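Local coordinates for protein manganese-containing pseudocatalase (Thermus thermophilus, PDB 2V8T) that probably acts as a non-haem catalase, breaking down hydrogen peroxide at a centre of two manganese ions held in each subunit, at residues N42-S47 against E69-I74; D61-I66 against L146-N151; I74-A79 against R175-Y180; L181-G186 against K223-G228. All blocks are in the same frame, centred on the assembly; numbering follows the deposited sequence.

Interaction 1: residues N42-S47 against E69-I74. With MN (manganese (II) ion), chain C; MN (manganese (II) ion), chain D.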
loop_
_atom_site.group_PDB
_atom_site.type_symbol
_atom_site.label_atom_id
_atom_site.label_comp_id
_atom_site.label_asym_id
_atom_site.label_seq_id
_atom_site.Cartn_x
_atom_site.Cartn_y
_atom_site.Cartn_z
ATOM N N ASN A 42 -13.547 13.512 -1.299
ATOM C CA ASN A 42 -14.767 12.986 -1.872
ATOM C C ASN A 42 -15.582 14.109 -2.549
ATOM O O ASN A 42 -15.987 13.990 -3.692
ATOM C CB ASN A 42 -15.647 12.299 -0.787
ATOM C CG ASN A 42 -15.271 10.833 -0.672
ATOM O OD1 ASN A 42 -15.771 10.035 -1.435
ATOM N ND2 ASN A 42 -14.374 10.492 0.245
ATOM N N TYR A 43 -15.841 15.168 -1.768
ATOM C CA TYR A 43 -16.736 16.210 -2.327
ATOM C C TYR A 43 -16.024 16.987 -3.407
ATOM O O TYR A 43 -16.663 17.419 -4.391
ATOM C CB TYR A 43 -17.242 17.095 -1.214
ATOM C CG TYR A 43 -17.837 16.348 -0.058
ATOM C CD1 TYR A 43 -18.381 15.053 -0.144
ATOM C CD2 TYR A 43 -17.833 16.937 1.206
ATOM C CE1 TYR A 43 -18.802 14.372 0.970
ATOM C CE2 TYR A 43 -18.293 16.287 2.337
ATOM C CZ TYR A 43 -18.769 14.970 2.209
ATOM O OH TYR A 43 -19.183 14.252 3.290
ATOM N N MET A 44 -14.722 17.187 -3.276
ATOM C CA MET A 44 -13.984 17.912 -4.297
ATOM C C MET A 44 -14.077 17.169 -5.616
ATOM O O MET A 44 -14.444 17.741 -6.655
ATOM C CB MET A 44 -12.553 18.111 -3.880
ATOM C CG MET A 44 -11.828 19.082 -4.651
ATOM S SD MET A 44 -12.463 20.775 -4.593
ATOM C CE MET A 44 -12.108 21.146 -3.220
ATOM N N TYR A 45 -13.697 15.870 -5.632
ATOM C CA TYR A 45 -13.733 15.127 -6.889
ATOM C C TYR A 45 -15.147 14.950 -7.399
ATOM O O TYR A 45 -15.380 15.034 -8.606
ATOM C CB TYR A 45 -12.967 13.815 -6.777
ATOM C CG TYR A 45 -11.486 14.045 -6.919
ATOM C CD1 TYR A 45 -10.843 13.925 -8.139
ATOM C CD2 TYR A 45 -10.697 14.463 -5.865
ATOM C CE1 TYR A 45 -9.525 14.211 -8.285
ATOM C CE2 TYR A 45 -9.345 14.776 -5.982
ATOM C CZ TYR A 45 -8.778 14.626 -7.242
ATOM O OH TYR A 45 -7.421 14.885 -7.410
ATOM N N GLN A 46 -16.130 14.688 -6.508
ATOM C CA GLN A 46 -17.497 14.622 -6.998
ATOM C C GLN A 46 -17.885 15.927 -7.686
ATOM O O GLN A 46 -18.578 15.945 -8.705
ATOM C CB GLN A 46 -18.485 14.325 -5.859
ATOM C CG GLN A 46 -18.373 12.887 -5.367
ATOM C CD GLN A 46 -19.129 12.706 -4.074
ATOM O OE1 GLN A 46 -19.931 13.565 -3.715
ATOM N NE2 GLN A 46 -18.906 11.612 -3.365
ATOM N N SER A 47 -17.465 17.080 -7.106
ATOM C CA SER A 47 -17.810 18.344 -7.710
ATOM C C SER A 47 -17.152 18.502 -9.078
ATOM O O SER A 47 -17.787 18.993 -10.027
ATOM C CB SER A 47 -17.497 19.512 -6.786
ATOM O OG SER A 47 -16.130 19.877 -6.695
ATOM N N GLU A 69 -15.896 24.119 2.235
ATOM C CA GLU A 69 -15.837 24.171 3.684
ATOM C C GLU A 69 -14.812 23.138 4.224
ATOM O O GLU A 69 -14.069 23.422 5.170
ATOM C CB GLU A 69 -17.213 23.920 4.332
ATOM C CG GLU A 69 -17.080 24.043 5.838
ATOM C CD GLU A 69 -18.348 24.003 6.669
ATOM O OE1 GLU A 69 -19.473 23.883 6.115
ATOM O OE2 GLU A 69 -18.182 24.056 7.923
ATOM N N GLU A 70 -14.798 21.926 3.641
ATOM C CA GLU A 70 -13.892 20.900 4.164
ATOM C C GLU A 70 -12.436 21.284 4.003
ATOM O O GLU A 70 -11.586 20.793 4.788
ATOM C CB GLU A 70 -14.159 19.538 3.507
ATOM C CG GLU A 70 -15.572 18.978 3.588
ATOM C CD GLU A 70 -16.124 18.634 4.971
ATOM O OE1 GLU A 70 -15.588 19.087 5.946
ATOM O OE2 GLU A 70 -17.187 17.978 5.018
ATOM N N LEU A 71 -12.073 22.166 3.075
ATOM C CA LEU A 71 -10.690 22.669 3.020
ATOM C C LEU A 71 -10.301 23.305 4.343
ATOM O O LEU A 71 -9.181 23.144 4.841
ATOM C CB LEU A 71 -10.520 23.702 1.882
ATOM C CG LEU A 71 -10.531 23.154 0.469
ATOM C CD1 LEU A 71 -10.715 24.302 -0.536
ATOM C CD2 LEU A 71 -9.246 22.406 0.173
ATOM N N GLY A 72 -11.192 24.134 4.895
ATOM C CA GLY A 72 -10.922 24.743 6.164
ATOM C C GLY A 72 -10.921 23.770 7.303
ATOM O O GLY A 72 -10.354 24.041 8.379
ATOM N N HIS A 73 -11.564 22.608 7.133
ATOM C CA HIS A 73 -11.521 21.592 8.177
ATOM C C HIS A 73 -10.202 20.835 8.195
ATOM O O HIS A 73 -9.703 20.545 9.288
ATOM C CB HIS A 73 -12.699 20.648 8.081
ATOM C CG HIS A 73 -14.000 21.290 8.299
ATOM N ND1 HIS A 73 -15.168 20.552 8.358
ATOM C CD2 HIS A 73 -14.315 22.616 8.474
ATOM C CE1 HIS A 73 -16.143 21.440 8.539
ATOM N NE2 HIS A 73 -15.662 22.689 8.616
ATOM N N ILE A 74 -9.610 20.493 7.045
ATOM C CA ILE A 74 -8.264 19.923 7.118
ATOM C C ILE A 74 -7.339 20.917 7.788
ATOM O O ILE A 74 -6.455 20.551 8.572
ATOM C CB ILE A 74 -7.701 19.374 5.776
ATOM C CG1 ILE A 74 -7.507 20.407 4.690
ATOM C CG2 ILE A 74 -8.544 18.205 5.287
ATOM C CD1 ILE A 74 -6.557 19.934 3.568
HETATM MN MN MN C . -15.498 18.400 7.974
HETATM MN MN MN D . -18.339 17.323 6.670
HETATM O O HOH W 1 -16.282 16.715 7.055
HETATM O O HOH W 2 -16.229 17.997 10.046
#
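Tyr43 and Glu70 meet obliquely, the ring plane and the carboxylate plane turned 35° apart. The carboxylate comes up at the edge of the ring, near its plane, with Glu70 OE2 lying 3.4 Å from Tyr43 CE2; nearer the backbone, Glu70 CG rests 3.9 Å from Tyr43 CD2. Glu70 reaches this place by a double turn: CG stands anti to the carbonyl carbon (chi1 -56°) and the chain bends again at chi2 (-64°), which swings the carboxylate back beside the ring and onto the metals. There it bridges the pair, Glu70 OE1 binding the manganese of chain C at 2.1 Å and Glu70 OE2 the manganese of chain D at 2.1 Å. Two ligand bonds therefore fix the rotation of the carboxylate. One turn on, His73 ND1 joins the first manganese at 2.2 Å, and water 1 spans both metals. This is the dimanganese site of a ferritin-like helix bundle, in which ligands project inward from helices such as 57-85; Glu36, Glu155 and His188 complete the protein share. Tyr43 OH is hydrogen-bonded to Glu155, placing Tyr43 in the second shell of one metal while its ring flanks the bridging carboxylate. A leucine in its place would probably leave Glu155 without that hydroxyl partner and open a gap along the flank of Glu70. On another side of the two helices the packing is purely apolar and looser: Met44 CE and Leu71 CD1 stand 4.4 Å apart, near Arg4 and Phe2 of a neighbouring subunit.

Interaction 2: residues D61-I66 against L146-N151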
loop_
_atom_site.group_PDB
_atom_site.type_symbol
_atom_site.label_atom_id
_atom_site.label_comp_id
_atom_site.label_asym_id
_atom_site.label_seq_id
_atom_site.Cartn_x
_atom_site.Cartn_y
_atom_site.Cartn_z
ATOM N N ASP A 61 -24.361 22.814 -6.419
ATOM C CA ASP A 61 -23.978 23.880 -5.513
ATOM C C ASP A 61 -23.665 23.314 -4.140
ATOM O O ASP A 61 -22.692 23.706 -3.484
ATOM C CB ASP A 61 -25.179 24.902 -5.270
ATOM C CG ASP A 61 -25.384 25.912 -6.436
ATOM O OD1 ASP A 61 -24.680 25.813 -7.490
ATOM O OD2 ASP A 61 -26.265 26.792 -6.235
ATOM N N LEU A 62 -24.491 22.383 -3.686
ATOM C CA LEU A 62 -24.325 21.815 -2.349
ATOM C C LEU A 62 -22.962 21.103 -2.230
ATOM O O LEU A 62 -22.218 21.346 -1.293
ATOM C CB LEU A 62 -25.476 20.856 -2.065
ATOM C CG LEU A 62 -25.495 20.336 -0.679
ATOM C CD1 LEU A 62 -25.717 21.414 0.354
ATOM C CD2 LEU A 62 -26.548 19.238 -0.551
ATOM N N ILE A 63 -22.679 20.197 -3.174
ATOM C CA ILE A 63 -21.430 19.428 -3.084
ATOM C C ILE A 63 -20.227 20.334 -3.277
ATOM O O ILE A 63 -19.220 20.218 -2.566
ATOM C CB ILE A 63 -21.466 18.242 -4.084
ATOM C CG1 ILE A 63 -22.595 17.242 -3.721
ATOM C CG2 ILE A 63 -20.093 17.524 -4.117
ATOM C CD1 ILE A 63 -22.769 16.109 -4.776
ATOM N N ALA A 64 -20.281 21.251 -4.260
ATOM C CA ALA A 64 -19.169 22.122 -4.524
ATOM C C ALA A 64 -18.856 23.009 -3.314
ATOM O O ALA A 64 -17.688 23.295 -3.009
ATOM C CB ALA A 64 -19.418 22.965 -5.765
ATOM N N ASN A 65 -19.905 23.502 -2.661
ATOM C CA ASN A 65 -19.741 24.394 -1.529
ATOM C C ASN A 65 -19.265 23.656 -0.268
ATOM O O ASN A 65 -18.388 24.139 0.438
ATOM C CB ASN A 65 -21.049 25.121 -1.251
ATOM C CG ASN A 65 -20.895 26.136 -0.168
ATOM O OD1 ASN A 65 -20.182 27.138 -0.336
ATOM N ND2 ASN A 65 -21.527 25.903 0.964
ATOM N N ILE A 66 -19.851 22.487 0.018
ATOM C CA ILE A 66 -19.396 21.729 1.182
ATOM C C ILE A 66 -17.940 21.302 0.982
ATOM O O ILE A 66 -17.151 21.355 1.931
ATOM C CB ILE A 66 -20.348 20.594 1.545
ATOM C CG1 ILE A 66 -21.690 21.163 1.989
ATOM C CG2 ILE A 66 -19.741 19.717 2.650
ATOM C CD1 ILE A 66 -22.765 20.095 2.253
ATOM N N LEU A 146 -26.365 7.689 -5.668
ATOM C CA LEU A 146 -25.367 6.789 -5.041
ATOM C C LEU A 146 -24.305 7.614 -4.295
ATOM O O LEU A 146 -23.934 7.281 -3.167
ATOM C CB LEU A 146 -24.785 5.905 -6.112
ATOM C CG LEU A 146 -23.790 4.820 -5.616
ATOM C CD1 LEU A 146 -24.413 3.842 -4.665
ATOM C CD2 LEU A 146 -23.216 4.117 -6.839
ATOM N N ASP A 147 -23.818 8.672 -4.930
ATOM C CA ASP A 147 -22.832 9.537 -4.297
ATOM C C ASP A 147 -23.402 10.206 -3.031
ATOM O O ASP A 147 -22.722 10.295 -2.015
ATOM C CB ASP A 147 -22.342 10.620 -5.245
ATOM C CG ASP A 147 -21.319 10.124 -6.322
ATOM O OD1 ASP A 147 -20.865 8.984 -6.287
ATOM O OD2 ASP A 147 -21.019 11.025 -7.140
ATOM N N LEU A 148 -24.650 10.701 -3.110
ATOM C CA LEU A 148 -25.222 11.351 -1.947
ATOM C C LEU A 148 -25.465 10.398 -0.796
ATOM O O LEU A 148 -25.297 10.747 0.366
ATOM C CB LEU A 148 -26.552 12.062 -2.315
ATOM C CG LEU A 148 -26.385 13.329 -3.151
ATOM C CD1 LEU A 148 -27.753 13.751 -3.687
ATOM C CD2 LEU A 148 -25.788 14.462 -2.287
ATOM N N LEU A 149 -25.890 9.153 -1.109
ATOM C CA LEU A 149 -26.040 8.124 -0.092
ATOM C C LEU A 149 -24.685 7.866 0.590
ATOM O O LEU A 149 -24.578 7.814 1.811
ATOM C CB LEU A 149 -26.616 6.856 -0.743
ATOM C CG LEU A 149 -26.729 5.667 0.186
ATOM C CD1 LEU A 149 -27.666 5.902 1.369
ATOM C CD2 LEU A 149 -27.178 4.423 -0.632
ATOM N N HIS A 150 -23.641 7.702 -0.254
ATOM C CA HIS A 150 -22.310 7.557 0.289
ATOM C C HIS A 150 -21.949 8.729 1.199
ATOM O O HIS A 150 -21.371 8.518 2.271
ATOM C CB HIS A 150 -21.299 7.522 -0.901
ATOM C CG HIS A 150 -19.887 7.627 -0.452
ATOM N ND1 HIS A 150 -19.261 8.852 -0.301
ATOM C CD2 HIS A 150 -18.983 6.722 -0.015
ATOM C CE1 HIS A 150 -18.033 8.630 0.198
ATOM N NE2 HIS A 150 -17.826 7.345 0.378
ATOM N N ASN A 151 -22.242 9.952 0.766
ATOM C CA ASN A 151 -21.819 11.132 1.524
ATOM C C ASN A 151 -22.548 11.255 2.866
ATOM O O ASN A 151 -21.967 11.682 3.862
ATOM C CB ASN A 151 -22.055 12.391 0.730
ATOM C CG ASN A 151 -21.181 12.455 -0.535
ATOM O OD1 ASN A 151 -20.235 11.674 -0.705
ATOM N ND2 ASN A 151 -21.493 13.426 -1.396
#
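Ile63 carries CG1 anti to its own carbonyl carbon (chi1 -64°) and runs on extended through chi2 (174°), which, in the conformer described here, pushes CD1 out as the foremost atom of helix 57-85 at this point. From helix 144-166, Leu148 sets out to one side, and its CD2 branch reaches across. The result is a methyl-to-methyl meeting, Ile63 CD1 to Leu148 CD2 at 4.2 Å, between backbones whose nearest CA atoms, those of Ile63 and Leu148, are 9.0 Å apart. The same Ile63 CD1 also lies 4.5 Å from Asn151 ND2, so the methyl borders a polar group as well as a leucine. That amide is held chiefly by Asn151 ND2, which donates to Gln46 of helix 36-49. In the modelled conformer of His150, one of two, Asn151 OD1 also accepts from His150 ND1 at 3.0 Å, a nearly straight bond of 170° lying in the imidazole plane. Together these bonds would favour one flip of the buried amide. Such side-chain packing between neighbouring long helices belongs to the ferritin-like bundle, and here it joins two helices that both supply manganese ligands, Glu70 and Glu155, farther along.

Interaction 3: residues I74-A79 against R175-Y180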
loop_
_atom_site.group_PDB
_atom_site.type_symbol
_atom_site.label_atom_id
_atom_site.label_comp_id
_atom_site.label_asym_id
_atom_site.label_seq_id
_atom_site.Cartn_x
_atom_site.Cartn_y
_atom_site.Cartn_z
ATOM N N ILE A 74 -9.610 20.493 7.045
ATOM C CA ILE A 74 -8.264 19.923 7.118
ATOM C C ILE A 74 -7.339 20.917 7.788
ATOM O O ILE A 74 -6.455 20.551 8.572
ATOM C CB ILE A 74 -7.701 19.374 5.776
ATOM C CG1 ILE A 74 -7.507 20.407 4.690
ATOM C CG2 ILE A 74 -8.544 18.205 5.287
ATOM C CD1 ILE A 74 -6.557 19.934 3.568
ATOM N N GLU A 75 -7.514 22.212 7.483
ATOM C CA GLU A 75 -6.693 23.264 8.095
ATOM C C GLU A 75 -6.862 23.273 9.614
ATOM O O GLU A 75 -5.900 23.367 10.370
ATOM C CB GLU A 75 -7.104 24.601 7.456
ATOM C CG GLU A 75 -6.284 25.756 7.951
ATOM C CD GLU A 75 -6.758 27.116 7.427
ATOM O OE1 GLU A 75 -7.943 27.198 6.931
ATOM O OE2 GLU A 75 -5.956 28.069 7.541
ATOM N N LEU A 76 -8.131 23.209 10.063
ATOM C CA LEU A 76 -8.420 23.285 11.503
ATOM C C LEU A 76 -7.865 22.061 12.261
ATOM O O LEU A 76 -7.333 22.186 13.357
ATOM C CB LEU A 76 -9.921 23.428 11.699
ATOM C CG LEU A 76 -10.384 23.663 13.143
ATOM C CD1 LEU A 76 -9.889 25.050 13.614
ATOM C CD2 LEU A 76 -11.887 23.587 13.229
ATOM N N VAL A 77 -8.054 20.857 11.665
ATOM C CA VAL A 77 -7.534 19.660 12.328
ATOM C C VAL A 77 -5.999 19.687 12.337
ATOM O O VAL A 77 -5.393 19.350 13.375
ATOM C CB VAL A 77 -8.097 18.380 11.689
ATOM C CG1 VAL A 77 -7.534 17.165 12.440
ATOM C CG2 VAL A 77 -9.628 18.372 11.780
ATOM N N ALA A 78 -5.359 20.100 11.234
ATOM C CA ALA A 78 -3.923 20.215 11.239
ATOM C C ALA A 78 -3.458 21.187 12.338
ATOM O O ALA A 78 -2.459 20.938 13.013
ATOM C CB ALA A 78 -3.410 20.633 9.876
ATOM N N ALA A 79 -4.162 22.319 12.488
ATOM C CA ALA A 79 -3.803 23.295 13.527
ATOM C C ALA A 79 -3.902 22.704 14.918
ATOM O O ALA A 79 -3.106 23.040 15.807
ATOM C CB ALA A 79 -4.662 24.551 13.406
ATOM N N ARG A 175 -10.832 19.251 22.181
ATOM C CA ARG A 175 -12.271 19.269 22.497
ATOM C C ARG A 175 -12.993 20.404 21.772
ATOM O O ARG A 175 -14.129 20.227 21.352
ATOM C CB ARG A 175 -12.442 19.506 24.026
ATOM C CG ARG A 175 -12.004 18.304 24.923
ATOM C CD ARG A 175 -12.166 18.459 26.376
ATOM N NE ARG A 175 -13.494 18.668 26.892
ATOM C CZ ARG A 175 -14.297 17.894 27.626
ATOM N NH1 ARG A 175 -14.148 16.622 27.873
ATOM N NH2 ARG A 175 -15.351 18.546 28.105
ATOM N N GLU A 176 -12.342 21.548 21.656
ATOM C CA GLU A 176 -12.948 22.686 20.938
ATOM C C GLU A 176 -13.106 22.392 19.450
ATOM O O GLU A 176 -14.163 22.576 18.861
ATOM C CB GLU A 176 -12.232 24.027 21.118
ATOM C CG GLU A 176 -12.378 24.567 22.514
ATOM C CD GLU A 176 -13.779 24.956 22.957
ATOM O OE1 GLU A 176 -14.699 25.036 22.111
ATOM O OE2 GLU A 176 -13.927 25.142 24.190
ATOM N N MET A 177 -12.018 21.909 18.834
ATOM C CA MET A 177 -12.082 21.555 17.429
ATOM C C MET A 177 -13.156 20.507 17.195
ATOM O O MET A 177 -13.943 20.597 16.231
ATOM C CB MET A 177 -10.709 21.102 16.932
ATOM C CG MET A 177 -10.711 20.570 15.510
ATOM S SD MET A 177 -11.172 18.838 15.316
ATOM C CE MET A 177 -9.706 18.050 16.026
ATOM N N ILE A 178 -13.171 19.460 18.025
ATOM C CA ILE A 178 -14.094 18.364 17.777
ATOM C C ILE A 178 -15.520 18.824 18.015
ATOM O O ILE A 178 -16.432 18.506 17.263
ATOM C CB ILE A 178 -13.739 17.115 18.579
ATOM C CG1 ILE A 178 -12.421 16.530 18.101
ATOM C CG2 ILE A 178 -14.912 16.130 18.506
ATOM C CD1 ILE A 178 -11.826 15.474 19.013
ATOM N N GLY A 179 -15.750 19.582 19.113
ATOM C CA GLY A 179 -17.101 20.069 19.330
ATOM C C GLY A 179 -17.621 20.874 18.136
ATOM O O GLY A 179 -18.782 20.737 17.737
ATOM N N TYR A 180 -16.769 21.721 17.597
ATOM C CA TYR A 180 -17.160 22.534 16.439
ATOM C C TYR A 180 -17.463 21.643 15.232
ATOM O O TYR A 180 -18.489 21.812 14.551
ATOM C CB TYR A 180 -16.079 23.568 16.121
ATOM C CG TYR A 180 -16.484 24.489 15.007
ATOM C CD1 TYR A 180 -17.483 25.426 15.205
ATOM C CD2 TYR A 180 -15.908 24.442 13.757
ATOM C CE1 TYR A 180 -17.902 26.305 14.208
ATOM C CE2 TYR A 180 -16.366 25.330 12.736
ATOM C CZ TYR A 180 -17.342 26.258 13.010
ATOM O OH TYR A 180 -17.763 27.101 11.964
#
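Segments 74-79 and 175-180 are both helical and run nearly antiparallel, their N-to-C directions 159° apart and their axes approaching to 10.2 Å. The closest CA pair, that of Val77 and Met177, is 7.1 Å apart, and this places Met177 at the centre of the contact, facing both Leu76 and Val77. Its side chain starts out with CG opposite the backbone N (chi1 174°) and then bends at chi2, which turns SD toward Val77. Met177 CG packs 3.9 Å from Leu76 CG, the two side chains sliding past each other in opposite directions. One atom farther, Met177 SD lies 3.9 Å from Val77 CG2, and here the side chains meet at a slant. Leu76 in turn serves a second partner: its CD2 approaches Tyr180 CD2 to 4.1 Å, the leucine running at about a right angle to the tyrosine and coming to the ring obliquely. Leu76 therefore lies against successive turns of the opposite helix, at Met177 and at Tyr180, and every contact between the segments is apolar. The polar end of Tyr180 is turned elsewhere, its OH being hydrogen-bonded to Gln9. The pair joins helices 57-85 and 172-200 of the ferritin-like bundle on the flank of the manganese site, where Val77 also touches the metal ligand Glu36. Around this core, strand 7-8 packs on Leu76 through Leu8, helix 28-31 reaches Val77 through Leu30, and the Tyr180 ring meets that of Tyr224, from helix 219-226, edge-to-face.

Interaction 4: residues L181-G186 against K223-G228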
loop_
_atom_site.group_PDB
_atom_site.type_symbol
_atom_site.label_atom_id
_atom_site.label_comp_id
_atom_site.label_asym_id
_atom_site.label_seq_id
_atom_site.Cartn_x
_atom_site.Cartn_y
_atom_site.Cartn_z
ATOM N N LEU A 181 -16.562 20.702 14.946
ATOM C CA LEU A 181 -16.748 19.863 13.767
ATOM C C LEU A 181 -17.849 18.827 13.928
ATOM O O LEU A 181 -18.393 18.367 12.917
ATOM C CB LEU A 181 -15.429 19.273 13.321
ATOM C CG LEU A 181 -14.389 20.311 12.838
ATOM C CD1 LEU A 181 -13.169 19.611 12.250
ATOM C CD2 LEU A 181 -14.976 21.301 11.813
ATOM N N LEU A 182 -18.222 18.480 15.158
ATOM C CA LEU A 182 -19.451 17.677 15.352
ATOM C C LEU A 182 -20.657 18.475 14.873
ATOM O O LEU A 182 -21.586 17.937 14.244
ATOM C CB LEU A 182 -19.626 17.307 16.815
ATOM C CG LEU A 182 -18.681 16.230 17.331
ATOM C CD1 LEU A 182 -18.790 16.142 18.843
ATOM C CD2 LEU A 182 -18.959 14.875 16.657
ATOM N N VAL A 183 -20.690 19.775 15.185
ATOM C CA VAL A 183 -21.807 20.614 14.747
ATOM C C VAL A 183 -21.790 20.776 13.227
ATOM O O VAL A 183 -22.819 20.626 12.558
ATOM C CB VAL A 183 -21.794 21.946 15.515
ATOM C CG1 VAL A 183 -22.884 22.874 14.930
ATOM C CG2 VAL A 183 -22.017 21.670 16.992
ATOM N N ARG A 184 -20.606 21.061 12.649
ATOM C CA ARG A 184 -20.536 21.203 11.193
ATOM C C ARG A 184 -20.891 19.904 10.484
ATOM O O ARG A 184 -21.575 19.909 9.455
ATOM C CB ARG A 184 -19.156 21.685 10.760
ATOM C CG ARG A 184 -18.733 23.030 11.368
ATOM C CD ARG A 184 -19.790 24.108 11.258
ATOM N NE ARG A 184 -20.159 24.313 9.859
ATOM C CZ ARG A 184 -21.322 24.795 9.450
ATOM N NH1 ARG A 184 -22.254 25.194 10.305
ATOM N NH2 ARG A 184 -21.550 24.881 8.140
ATOM N N GLY A 185 -20.451 18.759 11.048
ATOM C CA GLY A 185 -20.784 17.478 10.419
ATOM C C GLY A 185 -22.238 17.170 10.534
ATOM O O GLY A 185 -22.824 16.502 9.672
ATOM N N GLY A 186 -22.898 17.653 11.597
ATOM C CA GLY A 186 -24.333 17.547 11.681
ATOM C C GLY A 186 -25.018 18.310 10.580
ATOM O O GLY A 186 -26.017 17.830 9.990
ATOM N N LYS A 223 -22.227 24.304 23.196
ATOM C CA LYS A 223 -21.974 25.739 23.095
ATOM C C LYS A 223 -22.145 26.244 21.660
ATOM O O LYS A 223 -22.794 27.267 21.411
ATOM C CB LYS A 223 -20.590 26.063 23.604
ATOM C CG LYS A 223 -20.232 27.560 23.547
ATOM C CD LYS A 223 -18.769 27.891 23.829
ATOM C CE LYS A 223 -17.765 27.320 22.819
ATOM N NZ LYS A 223 -16.378 27.345 23.321
ATOM N N TYR A 224 -21.563 25.524 20.689
ATOM C CA TYR A 224 -21.687 25.956 19.300
ATOM C C TYR A 224 -23.130 25.903 18.801
ATOM O O TYR A 224 -23.513 26.760 18.003
ATOM C CB TYR A 224 -20.714 25.173 18.407
ATOM C CG TYR A 224 -19.273 25.488 18.717
ATOM C CD1 TYR A 224 -18.776 26.769 18.539
ATOM C CD2 TYR A 224 -18.376 24.502 19.133
ATOM C CE1 TYR A 224 -17.447 27.044 18.871
ATOM C CE2 TYR A 224 -17.077 24.782 19.446
ATOM C CZ TYR A 224 -16.616 26.048 19.336
ATOM O OH TYR A 224 -15.305 26.350 19.700
ATOM N N MET A 225 -23.913 24.932 19.268
ATOM C CA MET A 225 -25.353 24.932 18.948
ATOM C C MET A 225 -26.052 26.104 19.619
ATOM O O MET A 225 -26.952 26.728 19.007
ATOM C CB MET A 225 -26.008 23.626 19.335
ATOM C CG MET A 225 -25.509 22.523 18.512
ATOM S SD MET A 225 -26.426 21.010 18.603
ATOM C CE MET A 225 -26.058 20.700 20.060
ATOM N N ASP A 226 -25.680 26.452 20.845
ATOM C CA ASP A 226 -26.287 27.603 21.508
ATOM C C ASP A 226 -25.982 28.889 20.732
ATOM O O ASP A 226 -26.770 29.843 20.810
ATOM C CB ASP A 226 -25.783 27.717 22.922
ATOM C CG ASP A 226 -26.294 26.674 23.854
ATOM O OD1 ASP A 226 -27.329 26.030 23.559
ATOM O OD2 ASP A 226 -25.703 26.514 24.964
ATOM N N LEU A 227 -24.880 28.927 19.971
ATOM C CA LEU A 227 -24.531 30.048 19.113
ATOM C C LEU A 227 -25.241 29.990 17.748
ATOM O O LEU A 227 -25.082 30.926 16.951
ATOM C CB LEU A 227 -23.011 30.114 18.913
ATOM C CG LEU A 227 -22.209 30.407 20.170
ATOM C CD1 LEU A 227 -20.723 30.427 19.821
ATOM C CD2 LEU A 227 -22.621 31.745 20.772
ATOM N N GLY A 228 -26.001 28.919 17.502
ATOM C CA GLY A 228 -26.784 28.784 16.277
ATOM C C GLY A 228 -26.084 28.079 15.135
ATOM O O GLY A 228 -26.631 28.030 14.024
#
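The apolar contacts all centre on a single methyl, Val183 CG2, which meets two consecutive residues of the segment 223-228. It lies 3.9 Å from Met225 CG and 4.0 Å from Tyr224 CB, so the valine touches these side chains near the backbone, at CG of the one and CB of the other. Its first torsion (chi1 174°) sets CG1 opposite the backbone N and leaves CG2 opposite the carbonyl carbon, the branch that faces the neighbouring helix. Both partners cross it at a slant, and the backbones come close, with 7.0 Å between the CA atoms of Val183 and Met225. The tyrosine ring does not share in this packing: Tyr224 begins toward the valine, but its ring runs on past it, along helix 172-200. In the fold, this contact lays the short helix 219-226 against helix 172-200, a long helix of the ferritin-like bundle that carries the manganese ligand His188. The backbone bonds describe how the short helix ends. Gly228 N returns to Met225 O at 2.8 Å, and with a positive phi of 92° at Gly228 the chain closes in a Schellman motif. A side chain there would collide with the carbonyl oxygen of Leu227, so glycine suits the position. Charged partners lie outside the apolar patch: Arg184 NE forms a salt bridge with Glu69, and Lys223 NZ, in the modelled conformers of both residues, forms another with Glu176.

Overall arrangement
All four contacts are largely buried, but their chemistry changes with position. Interaction 1 holds the metal site, where carboxylate, imidazole and water gather round two manganese ions; interactions 2, 3 and 4 meet chiefly through apolar side chains. Helix 57-85 serves interactions 2, 1 and 3 in that order along its length, and helix 172-200 serves 3 and 4. Interactions 1 and 2 touch through Gln46 and Asn151, interactions 1 and 4 through the Glu69–Arg184 salt bridge, and interactions 3 and 4 through the packing of Val77 on Leu181; interactions 2 and 3 do not touch. Interaction 4 is the one with a touching residue, Met225, that is partly exposed, whereas interaction 3 lies closest to the chain centre.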